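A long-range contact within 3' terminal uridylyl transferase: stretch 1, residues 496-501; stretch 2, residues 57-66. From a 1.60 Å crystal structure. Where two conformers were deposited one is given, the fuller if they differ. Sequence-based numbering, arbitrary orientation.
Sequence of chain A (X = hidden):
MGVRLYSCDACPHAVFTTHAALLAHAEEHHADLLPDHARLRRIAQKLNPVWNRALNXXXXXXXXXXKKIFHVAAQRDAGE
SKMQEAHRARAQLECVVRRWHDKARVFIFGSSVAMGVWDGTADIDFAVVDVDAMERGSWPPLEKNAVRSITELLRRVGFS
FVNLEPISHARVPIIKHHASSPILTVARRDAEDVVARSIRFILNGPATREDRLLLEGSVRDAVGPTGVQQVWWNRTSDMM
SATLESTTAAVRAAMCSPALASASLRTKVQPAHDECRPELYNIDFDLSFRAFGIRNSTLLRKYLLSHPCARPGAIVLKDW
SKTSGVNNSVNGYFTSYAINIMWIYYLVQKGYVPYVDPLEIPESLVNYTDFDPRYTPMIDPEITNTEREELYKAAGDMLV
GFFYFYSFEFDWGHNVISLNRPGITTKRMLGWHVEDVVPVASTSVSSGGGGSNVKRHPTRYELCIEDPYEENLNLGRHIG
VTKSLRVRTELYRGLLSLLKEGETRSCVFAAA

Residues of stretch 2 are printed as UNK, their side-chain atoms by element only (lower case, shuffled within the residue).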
# COMPACT_ATOMS: atom_id res chain seq x y z
N LEU A 496 -26.18 -5.17 7.18
CA LEU A 496 -26.99 -6.10 7.96
C LEU A 496 -26.14 -6.84 8.97
O LEU A 496 -26.63 -7.16 10.07
CB LEU A 496 -27.74 -7.07 7.05
CG LEU A 496 -28.73 -6.38 6.11
CD1 LEU A 496 -29.29 -7.35 5.04
CD2 LEU A 496 -29.85 -5.74 6.89
N SER A 497 -24.89 -7.13 8.63
CA SER A 497 -24.04 -7.94 9.51
C SER A 497 -23.63 -7.19 10.77
O SER A 497 -23.39 -7.80 11.82
CB SER A 497 -22.77 -8.36 8.77
OG SER A 497 -23.08 -9.27 7.73
N LEU A 498 -23.54 -5.87 10.68
CA LEU A 498 -23.05 -5.08 11.82
C LEU A 498 -24.17 -4.85 12.85
O LEU A 498 -23.93 -4.34 13.95
CB LEU A 498 -22.45 -3.74 11.35
CG LEU A 498 -21.14 -3.86 10.58
CD1 LEU A 498 -20.80 -2.54 9.86
CD2 LEU A 498 -19.99 -4.27 11.48
N LEU A 499 -25.39 -5.21 12.48
CA LEU A 499 -26.51 -5.10 13.43
C LEU A 499 -26.70 -6.37 14.21
O LEU A 499 -27.61 -6.46 15.04
CB LEU A 499 -27.83 -4.79 12.72
CG LEU A 499 -27.83 -3.53 11.87
CD1 LEU A 499 -29.16 -3.42 11.12
CD2 LEU A 499 -27.61 -2.32 12.75
N LYS A 500 -25.90 -7.38 13.92
CA LYS A 500 -26.12 -8.69 14.50
C LYS A 500 -24.86 -9.25 15.14
O LYS A 500 -23.76 -8.74 14.94
CB LYS A 500 -26.60 -9.66 13.43
CG LYS A 500 -27.88 -9.24 12.77
CD LYS A 500 -28.33 -10.24 11.69
CE LYS A 500 -27.21 -10.60 10.73
NZ LYS A 500 -26.50 -11.84 11.18
N GLU A 501 -25.02 -10.30 15.94
CA GLU A 501 -23.87 -11.10 16.36
C GLU A 501 -23.22 -11.82 15.17
O GLU A 501 -22.00 -11.72 14.96
CB GLU A 501 -24.27 -12.10 17.44
CG GLU A 501 -23.72 -11.74 18.82
CD GLU A 501 -23.76 -10.24 19.08
OE1 GLU A 501 -24.85 -9.64 18.92
OE2 GLU A 501 -22.71 -9.66 19.45
N UNK A 57 -31.86 -0.01 19.31
CA UNK A 57 -32.00 -1.36 19.86
C UNK A 57 -30.70 -2.13 19.80
O UNK A 57 -30.39 -2.90 20.72
c UNK A 57 -33.09 -2.14 19.12
N UNK A 58 -29.93 -1.91 18.73
CA UNK A 58 -28.71 -2.68 18.50
C UNK A 58 -27.47 -1.92 18.97
O UNK A 58 -26.35 -2.28 18.61
c UNK A 58 -28.57 -3.09 17.02
n UNK A 58 -30.27 -7.40 15.56
c UNK A 58 -31.39 -6.83 15.98
n UNK A 58 -32.57 -7.34 15.62
c UNK A 58 -30.08 -5.15 17.22
n UNK A 58 -31.34 -5.77 16.77
c UNK A 58 -29.81 -3.84 16.47
N UNK A 59 -27.66 -0.93 19.83
CA UNK A 59 -26.52 -0.14 20.32
C UNK A 59 -25.39 -0.95 20.98
O UNK A 59 -24.22 -0.70 20.70
n UNK A 59 -30.62 0.18 23.60
c UNK A 59 -27.44 0.58 22.63
c UNK A 59 -28.24 1.69 23.34
n UNK A 59 -28.82 1.22 24.61
n UNK A 59 -30.39 0.11 25.89
c UNK A 59 -29.94 0.51 24.70
c UNK A 59 -26.98 1.00 21.25
N UNK A 60 -25.72 -1.96 21.79
CA UNK A 60 -24.69 -2.76 22.44
C UNK A 60 -23.90 -3.56 21.42
O UNK A 60 -22.69 -3.71 21.55
o UNK A 60 -25.50 -1.79 24.92
c UNK A 60 -25.88 -2.94 24.67
c UNK A 60 -25.29 -3.70 23.49
n UNK A 60 -26.80 -3.58 25.41
N UNK A 61 -24.60 -4.06 20.41
CA UNK A 61 -23.95 -4.86 19.36
C UNK A 61 -23.04 -3.98 18.53
O UNK A 61 -21.92 -4.37 18.17
o UNK A 61 -25.67 -6.55 19.23
c UNK A 61 -25.02 -5.54 18.46
c UNK A 61 -24.34 -6.17 17.22
N UNK A 62 -23.50 -2.77 18.22
CA UNK A 62 -22.71 -1.87 17.41
C UNK A 62 -21.42 -1.46 18.15
O UNK A 62 -20.33 -1.46 17.58
c UNK A 62 -24.69 -1.13 16.06
c UNK A 62 -22.70 0.40 16.27
c UNK A 62 -25.78 -0.10 15.82
c UNK A 62 -23.56 -0.65 16.96
N UNK A 63 -21.54 -1.21 19.45
CA UNK A 63 -20.36 -0.95 20.26
C UNK A 63 -19.40 -2.14 20.32
O UNK A 63 -18.18 -1.99 20.28
c UNK A 63 -19.58 -0.28 22.56
c UNK A 63 -20.78 -0.45 21.64
o UNK A 63 -21.44 0.81 21.43
N UNK A 64 -19.97 -3.34 20.42
CA UNK A 64 -19.16 -4.55 20.38
C UNK A 64 -18.40 -4.63 19.07
O UNK A 64 -17.23 -5.01 19.06
c UNK A 64 -20.05 -5.79 20.58
o UNK A 64 -19.27 -6.98 20.57
N UNK A 65 -19.05 -4.24 17.97
CA UNK A 65 -18.34 -4.24 16.68
C UNK A 65 -17.20 -3.21 16.72
O UNK A 65 -16.11 -3.48 16.23
c UNK A 65 -20.18 -8.59 13.46
c UNK A 65 -17.86 -7.93 13.29
c UNK A 65 -18.89 -8.85 13.07
c UNK A 65 -19.39 -6.43 14.36
c UNK A 65 -19.99 -5.31 15.03
c UNK A 65 -19.28 -4.02 15.48
c UNK A 65 -18.09 -6.72 13.93
n UNK A 65 -21.59 -6.85 14.60
c UNK A 65 -20.42 -7.37 14.11
c UNK A 65 -21.32 -5.61 15.14
N UNK A 66 -17.38 -2.06 17.37
CA UNK A 66 -16.27 -1.13 17.54
C UNK A 66 -15.08 -1.68 18.31
O UNK A 66 -13.94 -1.39 17.99
O HOH W 1 -20.46 -7.60 17.83

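Position 57 carries a single side-chain carbon, and that carbon is out of reach of stretch 1; a lone CB identifies Ala-57. At position 58 the side chain has three carbons, a nitrogen, and a terminal carbon bearing two more nitrogens. This is a guanidinium on a three-carbon arm, and one of its terminal nitrogens lies beside the carbonyl of Leu-499. The residue is Arg-58, which stands at the N-cap position of the helix that follows. Its CA is 6.0 Å from the CA of Leu-499, the closest CA pair across the two stretches. Its NH1 donates a hydrogen bond to Leu-499 O at 2.9 Å, with the acceptor near the plane of the guanidinium, where its N-H bonds lie.

Position 59 repeats the same pattern of three carbons, a nitrogen and a carbon with two nitrogens, but it is out of reach of stretch 1: Arg-59. Position 60 has two carbons, the second carrying one oxygen and one nitrogen, a short carboxamide that also makes no contact, and is Asn-60.

At position 61 the first carbon bears one oxygen and one carbon, and its CA-to-CB bond points toward stretch 1. The branch carbon lies against the backbone carbonyls of Leu-498 and Lys-500, and the oxygen is near the Glu-501 carboxylate. Such a branched hydroxyl side chain is that of Thr-61. Its methyl packs against the backbone, with CG2 3.5 Å from Lys-500 O and 3.8 Å from Leu-498 O, while its OG1 lies 3.2 Å from Glu-501 OE1.

Position 62 has four carbons, forked at the first, with one arm two carbons long. The end of that arm approaches a leucine methyl, and the shape is that of Ile-62; its CD1 is 4.2 Å from Leu-499 CD2, an apolar contact between two buried residues. Position 63, again one carbon bearing an oxygen and a carbon, is Thr-63 and is out of reach. Position 64 holds one carbon and one oxygen and is Ser-64, whose OG is 3.1 Å from the oxygen of water 1; the same water donates a weak hydrogen bond to Glu-501 OE2.

Position 65 has one carbon followed by fused five- and six-membered rings containing eight carbons and one nitrogen, an indole set against the chain from Ser-497 to Glu-501. It is Trp-65. Its NE1 donates to Lys-500 O at 2.9 Å, at the ring edge, and Leu-498 CD2 sits over the face of the five-membered ring, 3.8 Å from its centroid. Position 66 has no side-chain atoms and is Gly-66.

The contact works by fitting one side of a helix to a turn. Ser-497 to Lys-500 form a type I turn, and Arg-58, at the N-cap, and residues 61, 62 and 65 of the helix are spaced so that they reach it. Arg-58 and Trp-65 bind successive carbonyls, those of Leu-499 and Lys-500, so the backbone is held through acceptors independent of side-chain identity. Between these bonds, the Thr-61 methyl packs on the peptide chain, and Leu-498 and Leu-499 supply apolar contacts to Trp-65 and Ile-62. Together the two stretches bury 454 Å².

Stretch 2, residues 57-66: ARRNTITSWG
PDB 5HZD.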